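Local coordinates for bacteriocin immunity protein (Pseudomonas aeruginosa, PDB 6W0V), which binds the nuclease domain of the DNA-degrading bacteriocin pyocin S8 and, as its cognate immunity protein, probably protects the producing cell from it, at residues A10-F13 and S14-E18; G46-I49 and I50-K54; G63-K66 and R67-W71. The protein carries 1 engineered substitution. All coordinates share one frame; numbering follows the deposited sequence.

Contact 1. Residues A10-F13 and S14-E18; sequences AEFF and SLISE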
ATOM      1  N   ALA B  10      -3.708  17.327 -17.884  1.00 24.53           N
ATOM      2  CA  ALA B  10      -4.955  16.531 -17.808  1.00 25.72           C
ATOM      3  C   ALA B  10      -4.578  15.047 -17.848  1.00 26.57           C
ATOM      4  O   ALA B  10      -5.120  14.264 -17.045  1.00 26.47           O
ATOM      5  CB  ALA B  10      -5.889  16.913 -18.928  1.00 27.36           C
ATOM      6  N   GLU B  11      -3.646  14.703 -18.740  1.00 26.34           N
ATOM      7  CA  GLU B  11      -3.139  13.326 -18.967  1.00 26.66           C
ATOM      8  C   GLU B  11      -2.552  12.811 -17.655  1.00 23.71           C
ATOM      9  O   GLU B  11      -2.938  11.729 -17.192  1.00 25.78           O
ATOM     10  CB  GLU B  11      -2.112  13.371 -20.095  1.00 27.92           C
ATOM     11  CG  GLU B  11      -1.446  12.049 -20.399  1.00 29.20           C
ATOM     12  CD  GLU B  11      -0.448  12.179 -21.532  1.00 31.22           C
ATOM     13  OE1 GLU B  11       0.038  11.138 -22.011  1.00 35.56           O
ATOM     14  OE2 GLU B  11      -0.185  13.321 -21.950  1.00 31.49           O
ATOM     15  N   PHE B  12      -1.673  13.597 -17.054  1.00 22.67           N
ATOM     16  CA  PHE B  12      -1.000  13.234 -15.793  1.00 20.49           C
ATOM     17  C   PHE B  12      -2.020  13.190 -14.656  1.00 19.08           C
ATOM     18  O   PHE B  12      -2.000  12.279 -13.811  1.00 21.39           O
ATOM     19  CB  PHE B  12       0.086  14.252 -15.496  1.00 18.81           C
ATOM     20  CG  PHE B  12       1.085  13.723 -14.516  1.00 17.09           C
ATOM     21  CD1 PHE B  12       1.992  12.753 -14.900  1.00 16.97           C
ATOM     22  CD2 PHE B  12       1.070  14.156 -13.206  1.00 16.61           C
ATOM     23  CE1 PHE B  12       2.919  12.281 -13.991  1.00 17.09           C
ATOM     24  CE2 PHE B  12       1.998  13.679 -12.301  1.00 17.04           C
ATOM     25  CZ  PHE B  12       2.908  12.726 -12.694  1.00 16.71           C
ATOM     26  N   PHE B  13      -2.909  14.175 -14.637  1.00 21.95           N
ATOM     27  CA  PHE B  13      -3.952  14.289 -13.596  1.00 21.35           C
ATOM     28  C   PHE B  13      -4.837  13.043 -13.637  1.00 22.35           C
ATOM     29  O   PHE B  13      -5.234  12.539 -12.574  1.00 22.41           O
ATOM     30  CB  PHE B  13      -4.793  15.544 -13.797  1.00 22.64           C
ATOM     31  CG  PHE B  13      -5.899  15.623 -12.784  1.00 23.46           C
ATOM     32  CD1 PHE B  13      -5.607  15.878 -11.456  1.00 23.92           C
ATOM     33  CD2 PHE B  13      -7.212  15.372 -13.144  1.00 26.83           C
ATOM     34  CE1 PHE B  13      -6.619  15.922 -10.511  1.00 23.78           C
ATOM     35  CE2 PHE B  13      -8.222  15.415 -12.196  1.00 27.87           C
ATOM     36  CZ  PHE B  13      -7.922  15.691 -10.882  1.00 26.91           C
ATOM     37  N   SER B  14      -5.141  12.580 -14.848  1.00 24.04           N
ATOM     38  CA  SER B  14      -5.923  11.346 -15.099  1.00 25.70           C
ATOM     39  C   SER B  14      -5.243  10.176 -14.390  1.00 25.91           C
ATOM     40  O   SER B  14      -5.960   9.437 -13.694  1.00 25.29           O
ATOM     41  CB  SER B  14      -6.071  11.089 -16.561  1.00 29.68           C
ATOM     42  OG  SER B  14      -6.973  10.021 -16.796  1.00 34.82           O
ATOM     43  N   LEU B  15      -3.919  10.030 -14.548  1.00 24.34           N
ATOM     44  CA  LEU B  15      -3.142   8.949 -13.882  1.00 23.09           C
ATOM     45  C   LEU B  15      -3.381   9.034 -12.382  1.00 19.55           C
ATOM     46  O   LEU B  15      -3.709   8.012 -11.762  1.00 20.85           O
ATOM     47  CB  LEU B  15      -1.641   9.085 -14.140  1.00 24.63           C
ATOM     48  CG  LEU B  15      -1.135   8.651 -15.508  1.00 25.34           C
ATOM     49  CD1 LEU B  15       0.353   8.940 -15.613  1.00 23.46           C
ATOM     50  CD2 LEU B  15      -1.423   7.176 -15.754  1.00 24.91           C
ATOM     51  N   ILE B  16      -3.186  10.217 -11.814  1.00 17.51           N
ATOM     52  CA  ILE B  16      -3.304  10.405 -10.349  1.00 17.90           C
ATOM     53  C   ILE B  16      -4.730  10.042  -9.955  1.00 19.33           C
ATOM     54  O   ILE B  16      -4.906   9.359  -8.948  1.00 19.72           O
ATOM     55  CB  ILE B  16      -2.967  11.842  -9.949  1.00 16.41           C
ATOM     56  CG1 ILE B  16      -1.537  12.211 -10.339  1.00 16.44           C
ATOM     57  CG2 ILE B  16      -3.222  12.026  -8.467  1.00 18.66           C
ATOM     58  CD1 ILE B  16      -1.269  13.695 -10.305  1.00 16.83           C
ATOM     59  N   SER B  17      -5.698  10.554 -10.711  1.00 20.79           N
ATOM     60  CA  SER B  17      -7.136  10.356 -10.431  1.00 20.26           C
ATOM     61  C   SER B  17      -7.421   8.857 -10.356  1.00 20.26           C
ATOM     62  O   SER B  17      -8.146   8.454  -9.455  1.00 21.48           O
ATOM     63  CB  SER B  17      -7.980  11.011 -11.464  1.00 24.65           C
ATOM     64  OG  SER B  17      -9.352  10.795 -11.176  1.00 30.92           O
ATOM     65  N   GLU B  18      -6.825   8.076 -11.252  1.00 21.09           N
ATOM     66  CA  GLU B  18      -7.006   6.605 -11.276  1.00 20.80           C
ATOM     67  C   GLU B  18      -6.751   6.047  -9.878  1.00 21.08           C
ATOM     68  O   GLU B  18      -7.531   5.220  -9.431  1.00 20.98           O
ATOM     69  CB  GLU B  18      -6.058   5.940 -12.267  1.00 22.65           C
ATOM     70  CG  GLU B  18      -6.399   6.239 -13.707  1.00 24.51           C
ATOM     71  CD  GLU B  18      -5.603   5.429 -14.708  1.00 28.28           C
ATOM     72  OE1 GLU B  18      -5.480   4.216 -14.502  1.00 32.21           O
ATOM     73  OE2 GLU B  18      -5.115   6.012 -15.683  1.00 32.28           O
TER
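Two turns of the first helix of a four-helix immunity protein, helix 9-21, bring F12 against I16 on the side that faces the core. The terminal CD1 of I16 sits 3.8 Å from CD2 of F12, with the two side chains set obliquely to one another. The torsions of the two residues make this possible: the F12 ring swings away from its own amide (chi1 -161°), while CG1 of I16 lies beside its backbone N and carries CD1 back along the helix. L15 adds a looser touch from the preceding position, its CD1 lying 4.2 Å from CD1 of the same ring.

In the folded chain this strip is the inner face of the bundle. F12 packs against I37 and A40 of helix 27-41 and I68 of helix 61-74, and its ring also meets H7 edge-to-face and F80 at an intermediate tilt.

Beneath the side chains runs the backbone ladder of an alpha-helix. The amide of S14 donates to O of A10 at 2.8 Å, and that of S17 reaches O of F13 over the same distance. The I16 amide approaches O of F12 in the carbonyl plane, at 3.1 Å. Between them the bond from L15 N to O of E11 is longer, at 3.3 Å. CB of S14 lies against O of E11, and CB of S17 rests 3.3 Å from O of F13. The hydroxyl of S17 is hydrogen-bonded one turn onward to N21, whereas the carboxylate of E11 turns back to the amide of T8.

Contact 2. Residues G46-I49 and I50-K54; sequences GTDI and IFYPK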
ATOM      1  N   GLY B  46       8.562  10.855  -3.268  1.00 15.17           N
ATOM      2  CA  GLY B  46       8.143   9.695  -4.069  1.00 14.55           C
ATOM      3  C   GLY B  46       6.682   9.374  -3.823  1.00 13.55           C
ATOM      4  O   GLY B  46       5.830  10.259  -3.853  1.00 14.33           O
ATOM      5  N   THR B  47       6.371   8.135  -3.500  1.00 13.57           N
ATOM      6  CA  THR B  47       4.970   7.690  -3.417  1.00 14.03           C
ATOM      7  C   THR B  47       4.257   8.398  -2.274  1.00 13.18           C
ATOM      8  O   THR B  47       3.028   8.403  -2.286  1.00 14.16           O
ATOM      9  CB  THR B  47       4.907   6.174  -3.242  1.00 14.02           C
ATOM     10  OG1 THR B  47       5.728   5.831  -2.127  1.00 14.71           O
ATOM     11  CG2 THR B  47       5.370   5.439  -4.480  1.00 15.34           C
ATOM     12  N   ASP B  48       4.992   8.969  -1.321  1.00 14.26           N
ATOM     13  CA  ASP B  48       4.356   9.632  -0.159  1.00 14.58           C
ATOM     14  C   ASP B  48       3.461  10.750  -0.664  1.00 14.80           C
ATOM     15  O   ASP B  48       2.458  11.023  -0.035  1.00 15.79           O
ATOM     16  CB  ASP B  48       5.376  10.234   0.793  1.00 15.98           C
ATOM     17  CG  ASP B  48       6.116   9.190   1.592  1.00 15.80           C
ATOM     18  OD1 ASP B  48       5.873   7.990   1.343  1.00 16.85           O
ATOM     19  OD2 ASP B  48       6.915   9.584   2.433  1.00 18.66           O
ATOM     20  N   ILE B  49       3.847  11.362  -1.772  1.00 15.64           N
ATOM     21  CA  ILE B  49       3.118  12.538  -2.306  1.00 16.63           C
ATOM     22  C   ILE B  49       1.697  12.097  -2.682  1.00 14.96           C
ATOM     23  O   ILE B  49       0.783  12.919  -2.637  1.00 15.73           O
ATOM     24  CB  ILE B  49       3.927  13.133  -3.469  1.00 19.60           C
ATOM     25  CG1 ILE B  49       3.818  14.656  -3.488  1.00 23.98           C
ATOM     26  CG2 ILE B  49       3.567  12.472  -4.787  1.00 19.02           C
ATOM     27  CD1 ILE B  49       4.533  15.303  -2.317  1.00 28.23           C
ATOM     28  N   ILE B  50       1.506  10.811  -2.984  1.00 14.37           N
ATOM     29  CA  ILE B  50       0.174  10.236  -3.293  1.00 14.59           C
ATOM     30  C   ILE B  50      -0.403   9.622  -2.022  1.00 13.79           C
ATOM     31  O   ILE B  50      -1.551   9.899  -1.688  1.00 15.05           O
ATOM     32  CB  ILE B  50       0.298   9.167  -4.387  1.00 14.44           C
ATOM     33  CG1 ILE B  50       0.930   9.741  -5.658  1.00 15.15           C
ATOM     34  CG2 ILE B  50      -1.057   8.540  -4.651  1.00 15.78           C
ATOM     35  CD1 ILE B  50       1.448   8.686  -6.597  1.00 15.79           C
ATOM     36  N   PHE B  51       0.366   8.743  -1.388  1.00 14.35           N
ATOM     37  CA  PHE B  51      -0.174   7.797  -0.386  1.00 14.60           C
ATOM     38  C   PHE B  51      -0.095   8.340   1.031  1.00 14.57           C
ATOM     39  O   PHE B  51      -0.823   7.849   1.877  1.00 15.86           O
ATOM     40  CB  PHE B  51       0.549   6.464  -0.501  1.00 14.37           C
ATOM     41  CG  PHE B  51       0.154   5.759  -1.761  1.00 13.28           C
ATOM     42  CD1 PHE B  51      -0.998   4.993  -1.802  1.00 13.50           C
ATOM     43  CD2 PHE B  51       0.889   5.915  -2.919  1.00 13.37           C
ATOM     44  CE1 PHE B  51      -1.394   4.392  -2.983  1.00 13.79           C
ATOM     45  CE2 PHE B  51       0.503   5.294  -4.092  1.00 13.68           C
ATOM     46  CZ  PHE B  51      -0.642   4.537  -4.121  1.00 13.88           C
ATOM     47  N   TYR B  52       0.757   9.328   1.276  1.00 15.34           N
ATOM     48  CA  TYR B  52       0.962   9.894   2.627  1.00 15.83           C
ATOM     49  C   TYR B  52       0.883  11.401   2.546  1.00 16.80           C
ATOM     50  O   TYR B  52       1.817  12.088   2.936  1.00 19.23           O
ATOM     51  CB  TYR B  52       2.266   9.371   3.215  1.00 17.63           C
ATOM     52  CG  TYR B  52       2.132   7.908   3.495  1.00 16.61           C
ATOM     53  CD1 TYR B  52       1.583   7.488   4.689  1.00 16.69           C
ATOM     54  CD2 TYR B  52       2.411   6.973   2.519  1.00 15.62           C
ATOM     55  CE1 TYR B  52       1.383   6.151   4.949  1.00 16.46           C
ATOM     56  CE2 TYR B  52       2.216   5.629   2.761  1.00 14.12           C
ATOM     57  CZ  TYR B  52       1.699   5.226   3.975  1.00 15.21           C
ATOM     58  OH  TYR B  52       1.515   3.908   4.228  1.00 16.24           O
ATOM     59  N   PRO B  53      -0.269  11.942   2.117  1.00 17.79           N
ATOM     60  CA  PRO B  53      -0.484  13.379   2.234  1.00 19.06           C
ATOM     61  C   PRO B  53      -0.358  13.706   3.728  1.00 22.24           C
ATOM     62  O   PRO B  53      -0.858  12.935   4.536  1.00 22.61           O
ATOM     63  CB  PRO B  53      -1.902  13.574   1.686  1.00 19.65           C
ATOM     64  CG  PRO B  53      -2.568  12.231   1.907  1.00 18.52           C
ATOM     65  CD  PRO B  53      -1.465  11.224   1.656  1.00 17.91           C
ATOM     66  N   LYS B  54       0.337  14.790   4.071  1.00 24.35           N
ATOM     67  CA  LYS B  54       0.451  15.241   5.482  1.00 27.32           C
ATOM     68  C   LYS B  54      -0.921  15.772   5.902  1.00 29.61           C
ATOM     69  O   LYS B  54      -1.760  16.007   5.007  1.00 28.17           O
ATOM     70  CB  LYS B  54       1.522  16.316   5.668  1.00 31.16           C
ATOM     71  CG  LYS B  54       2.798  16.129   4.861  1.00 33.39           C
ATOM     72  CD  LYS B  54       4.051  16.601   5.563  1.00 36.28           C
ATOM     73  CE  LYS B  54       4.914  15.449   6.034  1.00 35.87           C
ATOM     74  NZ  LYS B  54       5.615  14.802   4.900  1.00 35.58           N
TER
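The carbonyl of T47 meets two amides from the following turn. F51 N donates to T47 O at 2.8 Å, nearly straight at 167° and in the carbonyl plane. I50 N reaches the same oxygen at 2.9 Å from above that plane, so the two donors arrive from different directions. The oxygen also lies at the edge of the F51 ring, 3.3 Å from its CD2. Next along, D48 O accepts from Y52 N at 2.7 Å, a more bent bond, at the point where Y52 leaves helical geometry. G46 O takes the amide of I49 (3.1 Å from its N), I49 O is bonded by NH2 of R67, and K54 N donates to the carboxylate of E57.

With its CG placed beside the backbone N (chi1 -73°), D48 brings OD1 to 3.8 Å from CD2 of Y52, the carboxylate plane turned 65° from the ring. Neither polar end finds its main partner here: D48 OD1 accepts from the backbone N of K84 of pyocin S8, and the hydroxyl of Y52 bonds to the carbonyl of F81 of pyocin S8. OG1 of T47 is likewise held by Q87 of pyocin S8. I50 CG2 sits over one face of the F51 ring, toward its rim, and that ring stacks on F81 of pyocin S8. Such an arrangement is typical of the colicin and pyocin DNase immunity proteins, where the short third helix is a conserved part of the nuclease-binding surface.

Contact 3. Residues G63-K66 and R67-W71; sequences GVLK and RIKEW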
ATOM      1  N   GLY B  63      -4.585  17.539  -5.052  1.00 17.20           N
ATOM      2  CA  GLY B  63      -3.517  17.761  -4.061  1.00 17.35           C
ATOM      3  C   GLY B  63      -2.237  17.132  -4.547  1.00 16.29           C
ATOM      4  O   GLY B  63      -1.185  17.732  -4.492  1.00 16.18           O
ATOM      5  N   VAL B  64      -2.331  15.905  -5.028  1.00 16.24           N
ATOM      6  CA  VAL B  64      -1.121  15.213  -5.535  1.00 15.44           C
ATOM      7  C   VAL B  64      -0.553  16.040  -6.681  1.00 15.18           C
ATOM      8  O   VAL B  64       0.646  16.275  -6.704  1.00 15.81           O
ATOM      9  CB  VAL B  64      -1.438  13.796  -6.017  1.00 15.86           C
ATOM     10  CG1 VAL B  64      -0.225  13.187  -6.701  1.00 17.01           C
ATOM     11  CG2 VAL B  64      -1.948  12.915  -4.886  1.00 15.95           C
ATOM     12  N   LEU B  65      -1.413  16.430  -7.617  1.00 15.10           N
ATOM     13  CA  LEU B  65      -0.967  17.179  -8.807  1.00 15.25           C
ATOM     14  C   LEU B  65      -0.314  18.469  -8.328  1.00 14.69           C
ATOM     15  O   LEU B  65       0.778  18.773  -8.800  1.00 15.04           O
ATOM     16  CB  LEU B  65      -2.159  17.461  -9.711  1.00 17.38           C
ATOM     17  CG  LEU B  65      -1.807  18.217 -10.984  1.00 19.02           C
ATOM     18  CD1 LEU B  65      -1.021  17.340 -11.945  1.00 19.66           C
ATOM     19  CD2 LEU B  65      -3.072  18.751 -11.633  1.00 20.25           C
ATOM     20  N   LYS B  66      -0.957  19.165  -7.392  1.00 15.53           N
ATOM     21  CA  LYS B  66      -0.391  20.407  -6.822  1.00 16.56           C
ATOM     22  C   LYS B  66       0.976  20.113  -6.207  1.00 16.07           C
ATOM     23  O   LYS B  66       1.928  20.829  -6.461  1.00 15.86           O
ATOM     24  CB  LYS B  66      -1.300  20.977  -5.739  1.00 18.00           C
ATOM     25  CG  LYS B  66      -0.817  22.316  -5.209  1.00 19.67           C
ATOM     26  CD  LYS B  66      -1.532  22.801  -3.986  1.00 24.07           C
ATOM     27  CE  LYS B  66      -0.919  22.282  -2.706  1.00 27.59           C
ATOM     28  NZ  LYS B  66      -1.425  23.010  -1.519  1.00 31.11           N
ATOM     29  N   ARG B  67       1.075  19.080  -5.382  1.00 14.98           N
ATOM     30  CA  ARG B  67       2.348  18.815  -4.678  1.00 15.88           C
ATOM     31  C   ARG B  67       3.437  18.553  -5.717  1.00 14.65           C
ATOM     32  O   ARG B  67       4.574  19.023  -5.531  1.00 16.04           O
ATOM     33  CB  ARG B  67       2.154  17.672  -3.690  1.00 16.29           C
ATOM     34  CG  ARG B  67       1.289  18.084  -2.512  1.00 18.32           C
ATOM     35  CD  ARG B  67       1.327  17.035  -1.435  1.00 20.02           C
ATOM     36  NE  ARG B  67       0.603  15.824  -1.758  1.00 18.51           N
ATOM     37  CZ  ARG B  67      -0.715  15.679  -1.687  1.00 17.52           C
ATOM     38  NH1 ARG B  67      -1.491  16.695  -1.362  1.00 18.13           N
ATOM     39  NH2 ARG B  67      -1.269  14.506  -1.927  1.00 18.39           N
ATOM     40  N   ILE B  68       3.092  17.867  -6.799  1.00 14.37           N
ATOM     41  CA  ILE B  68       4.076  17.536  -7.862  1.00 14.50           C
ATOM     42  C   ILE B  68       4.442  18.813  -8.593  1.00 13.93           C
ATOM     43  O   ILE B  68       5.621  19.082  -8.760  1.00 14.51           O
ATOM     44  CB  ILE B  68       3.505  16.482  -8.813  1.00 14.39           C
ATOM     45  CG1 ILE B  68       3.410  15.152  -8.072  1.00 14.28           C
ATOM     46  CG2 ILE B  68       4.340  16.388 -10.071  1.00 14.35           C
ATOM     47  CD1 ILE B  68       2.704  14.074  -8.830  1.00 15.64           C
ATOM     48  N   LYS B  69       3.431  19.566  -8.989  1.00 14.21           N
ATOM     49  CA  LYS B  69       3.674  20.784  -9.777  1.00 13.74           C
ATOM     50  C   LYS B  69       4.445  21.787  -8.936  1.00 13.66           C
ATOM     51  O   LYS B  69       5.364  22.401  -9.461  1.00 14.59           O
ATOM     52  CB  LYS B  69       2.337  21.356 -10.205  1.00 14.85           C
ATOM     53  CG  LYS B  69       1.692  20.592 -11.335  1.00 16.28           C
ATOM     54  CD  LYS B  69       0.297  21.043 -11.583  1.00 16.40           C
ATOM     55  CE  LYS B  69       0.207  22.507 -11.941  1.00 17.52           C
ATOM     56  NZ  LYS B  69      -1.213  22.843 -12.139  1.00 20.02           N
ATOM     57  N   GLU B  70       4.051  21.963  -7.685  1.00 14.69           N
ATOM     58  CA  GLU B  70       4.683  23.004  -6.849  1.00 16.22           C
ATOM     59  C   GLU B  70       6.139  22.637  -6.662  1.00 14.89           C
ATOM     60  O   GLU B  70       7.009  23.498  -6.760  1.00 17.75           O
ATOM     61  CB  GLU B  70       4.022  23.135  -5.495  1.00 17.13           C
ATOM     62  CG  GLU B  70       2.714  23.850  -5.589  1.00 17.68           C
ATOM     63  CD  GLU B  70       2.192  24.242  -4.230  1.00 20.23           C
ATOM     64  OE1 GLU B  70       2.636  23.651  -3.231  1.00 23.98           O
ATOM     65  OE2 GLU B  70       1.358  25.131  -4.183  1.00 23.11           O
ATOM     66  N   TRP B  71       6.394  21.373  -6.386  1.00 14.73           N
ATOM     67  CA  TRP B  71       7.773  20.970  -6.108  1.00 15.52           C
ATOM     68  C   TRP B  71       8.626  21.186  -7.354  1.00 14.36           C
ATOM     69  O   TRP B  71       9.725  21.759  -7.265  1.00 14.83           O
ATOM     70  CB  TRP B  71       7.797  19.526  -5.633  1.00 16.91           C
ATOM     71  CG  TRP B  71       9.146  19.323  -5.062  1.00 20.52           C
ATOM     72  CD1 TRP B  71       9.595  19.732  -3.843  1.00 22.05           C
ATOM     73  CD2 TRP B  71      10.282  18.882  -5.796  1.00 21.88           C
ATOM     74  NE1 TRP B  71      10.933  19.491  -3.735  1.00 24.02           N
ATOM     75  CE2 TRP B  71      11.381  18.971  -4.918  1.00 22.93           C
ATOM     76  CE3 TRP B  71      10.460  18.375  -7.084  1.00 22.84           C
ATOM     77  CZ2 TRP B  71      12.659  18.595  -5.302  1.00 26.16           C
ATOM     78  CZ3 TRP B  71      11.725  17.981  -7.452  1.00 24.95           C
ATOM     79  CH2 TRP B  71      12.801  18.093  -6.574  1.00 27.88           C
TER
HETATM   80  O   HOH W   1       0.053  25.263  -1.870  1.00 29.62           O
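A bend at chi3 (-72°) folds R67 back along its own helix, with CG beside the backbone N, and lays the guanidinium over the peptide that joins G63 to V64. O of G63 and N of V64 both sit under one face of the group, toward its rim. NH2 meets CG2 of V64 at 3.4 Å, while CG of R67 touches O of G63 at 3.2 Å. That oxygen takes its hydrogen bond from the main-chain N of R67 (2.8 Å). The guanidinium itself looks to other partners, NH1 bonding to O of E58 and NH2 to O of I49.

V64 and I68 lie side by side and point the same way, CG1 of V64 being 3.7 Å from CD1 of I68, on the face turned toward helix 9-21. On another face CG of L65 rests 3.6 Å from CD of K69, whose ammonium continues to a salt bridge with E9.

The methylenes of K66 run past the carboxylate of E70, CG of K66 lying 3.7 Å from its OE2. From K66 NZ to E70 OE2 the gap is 4.4 Å, too far for a direct ion pair. One water spans it, accepting from K66 NZ and donating to E70 OE2, each at 2.7 Å. This exposed pair is therefore coupled through solvent, whereas the guanidinium of buried R67 is held by a carbonyl at each of NH1 and NH2, with only a long, weak ion pair from NE to E57.

From the N terminus the three contacts come strictly in series: contact 1 ends before contact 2 begins, and contact 2 before contact 3, so none nests or crosses. Each closes only local turns, the first in helix 9-21, the second around helix 48-51, the third in helix 61-74. Contacts 1 and 2 do not touch, their centres about 15 Å apart and flanking the middle of the molecule. Contact 3 joins them. Its V64 and I68 pack against I16 and F12 of contact 1, while its R67 reaches a carbonyl of contact 2, tying the pyocin-facing turn to the bundle.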